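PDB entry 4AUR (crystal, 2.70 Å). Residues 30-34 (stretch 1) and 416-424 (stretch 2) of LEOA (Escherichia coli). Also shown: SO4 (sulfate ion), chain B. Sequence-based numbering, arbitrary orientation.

Stretch 1, residues 30-34: EMGIN
Stretch 2, residues 416-424: RSLGGAFKG

Two loops of one chain, at least 384 residues apart in sequence wherever they touch, meet through backbone and through the side chains of Met31 and Ile33, bury 231 Å² in all and share one hydrogen bond. In register, Gly32 lies opposite Gly420 (CA to CA 4.5 Å) and Ile33 opposite Gly419 (5.2 Å), so the numbering runs in opposite senses. Stretch 2 opens in a 3-10 turn at Arg416; Gly419 N bonds Arg416 O at 3.2 Å, and Phe422 N bonds Gly419 O at 3.2 Å.

Glu30, still helical (phi/psi -65/-25), makes no contact. Met31, a selenomethionine, leaves the helix at -101/23, and its carbonyl becomes the anchor: Gly420 N donates to Met31 O at 2.9 Å and 158°, while Gly419 CA offers a C-H contact to Met31 O at 3.3 Å. Its CA-to-CB bond points sideways, but the flexible chain (chi1 p, chi2 t, chi3 m) carries CE to 3.4 Å from Leu418 O and 4.1 Å from Leu418 CD1, an apolar contact.

Gly32 adopts 78/22, a positive phi that favours glycine; an ideal CB would also sit a tight 3.1 Å from Gly420 CA. Gly419, the neighbour of Gly420 in stretch 2, at 90/-139, is more constrained still: its CB would clash with Met31 O at 1.9 Å and jam against the preceding carbonyl. Gly420, at -64/-42, has room for a CB.

Ile33 is extended, at -95/157. With chi1 m and chi2 t, it lays CG1 3.7 Å from Gly419 CA and CD1 3.6 Å from Ser417 O, its aliphatic surface covering bare backbone. Asn34 (-42/-78, chi1 t) stays clear of stretch 2. The CA-to-CB bond of Lys423 points toward stretch 1, yet its NZ remains 4.3 Å from Gly32 O. Beyond this contact, Gly424 N bonds sulfate O1 at 3.0 Å.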

# COMPACT_ATOMS: atom_id res chain seq x y z
N GLU A 30 9.81 7.60 -15.06
CA GLU A 30 9.53 6.30 -15.60
C GLU A 30 8.06 5.89 -15.48
O GLU A 30 7.59 5.10 -16.28
CB GLU A 30 10.44 5.28 -14.96
CG GLU A 30 10.45 3.93 -15.65
CD GLU A 30 11.13 3.93 -17.00
OE1 GLU A 30 12.24 4.51 -17.12
OE2 GLU A 30 10.54 3.33 -17.92
N MSE A 31 7.33 6.44 -14.51
CA MSE A 31 5.91 6.14 -14.36
C MSE A 31 5.09 7.27 -14.93
O MSE A 31 3.91 7.43 -14.62
CB MSE A 31 5.59 5.69 -12.92
CG MSE A 31 6.00 6.66 -11.85
SE MSE A 31 6.05 5.87 -10.04
CE MSE A 31 4.14 6.18 -9.78
N GLY A 32 5.70 8.04 -15.83
CA GLY A 32 4.99 8.99 -16.67
C GLY A 32 4.64 10.27 -15.97
O GLY A 32 3.75 10.98 -16.38
N ILE A 33 5.35 10.57 -14.90
CA ILE A 33 5.10 11.77 -14.12
C ILE A 33 6.02 12.88 -14.59
O ILE A 33 7.05 12.60 -15.20
CB ILE A 33 5.30 11.46 -12.64
CG1 ILE A 33 4.31 10.35 -12.25
CG2 ILE A 33 5.14 12.72 -11.80
CD1 ILE A 33 4.22 10.02 -10.80
N ASN A 34 5.60 14.13 -14.32
CA ASN A 34 6.16 15.39 -14.90
C ASN A 34 7.68 15.52 -15.06
O ASN A 34 8.20 15.40 -16.17
CB ASN A 34 5.64 16.63 -14.12
CG ASN A 34 6.05 17.97 -14.77
OD1 ASN A 34 6.64 18.00 -15.87
ND2 ASN A 34 5.76 19.08 -14.09
N ARG A 416 -4.18 8.32 -9.10
CA ARG A 416 -3.59 9.39 -9.91
C ARG A 416 -2.12 9.62 -9.57
O ARG A 416 -1.37 10.05 -10.44
CB ARG A 416 -4.38 10.68 -9.80
CG ARG A 416 -5.77 10.57 -10.43
CD ARG A 416 -6.53 11.88 -10.34
NE ARG A 416 -7.20 12.08 -11.61
CZ ARG A 416 -6.71 12.77 -12.65
NH1 ARG A 416 -5.55 13.43 -12.62
NH2 ARG A 416 -7.44 12.80 -13.74
N SER A 417 -1.71 9.29 -8.35
CA SER A 417 -0.30 9.43 -7.96
C SER A 417 0.58 8.43 -8.64
O SER A 417 1.78 8.58 -8.58
CB SER A 417 -0.12 9.24 -6.47
OG SER A 417 -1.05 8.30 -6.04
N LEU A 418 -0.01 7.41 -9.25
CA LEU A 418 0.74 6.38 -9.94
C LEU A 418 1.11 6.78 -11.34
O LEU A 418 1.65 6.00 -12.08
CB LEU A 418 -0.04 5.07 -9.93
CG LEU A 418 0.19 4.06 -8.82
CD1 LEU A 418 0.99 4.59 -7.65
CD2 LEU A 418 -1.10 3.48 -8.31
N GLY A 419 0.77 7.99 -11.75
CA GLY A 419 1.23 8.50 -13.04
C GLY A 419 0.43 8.29 -14.31
O GLY A 419 -0.79 8.42 -14.33
N GLY A 420 1.13 7.98 -15.40
CA GLY A 420 0.60 8.19 -16.75
C GLY A 420 -0.63 7.39 -17.15
O GLY A 420 -1.57 7.91 -17.80
N ALA A 421 -0.65 6.13 -16.77
CA ALA A 421 -1.76 5.25 -17.14
C ALA A 421 -3.07 5.55 -16.40
O ALA A 421 -4.07 4.99 -16.78
CB ALA A 421 -1.38 3.79 -16.93
N PHE A 422 -3.05 6.42 -15.39
CA PHE A 422 -4.21 6.71 -14.55
C PHE A 422 -4.69 8.14 -14.63
O PHE A 422 -5.18 8.70 -13.66
CB PHE A 422 -3.90 6.40 -13.09
CG PHE A 422 -3.28 5.06 -12.90
CD1 PHE A 422 -1.91 4.89 -13.02
CD2 PHE A 422 -4.06 3.96 -12.66
CE1 PHE A 422 -1.35 3.65 -12.89
CE2 PHE A 422 -3.48 2.72 -12.50
CZ PHE A 422 -2.13 2.56 -12.62
N LYS A 423 -4.62 8.70 -15.83
CA LYS A 423 -4.80 10.11 -16.07
C LYS A 423 -5.07 10.22 -17.58
O LYS A 423 -4.52 9.46 -18.37
CB LYS A 423 -3.51 10.78 -15.67
CG LYS A 423 -3.50 12.29 -15.70
CD LYS A 423 -2.07 12.83 -15.82
CE LYS A 423 -1.51 12.67 -17.24
NZ LYS A 423 -0.03 12.85 -17.28
N GLY A 424 -5.95 11.11 -17.98
CA GLY A 424 -6.24 11.27 -19.40
C GLY A 424 -7.34 10.39 -19.97
O GLY A 424 -8.07 9.74 -19.24
S SO4 B . -7.70 13.81 -16.51
O1 SO4 B . -7.04 12.74 -15.76
O2 SO4 B . -6.62 14.40 -17.34
O3 SO4 B . -8.46 14.82 -15.77
O4 SO4 B . -8.66 13.04 -17.30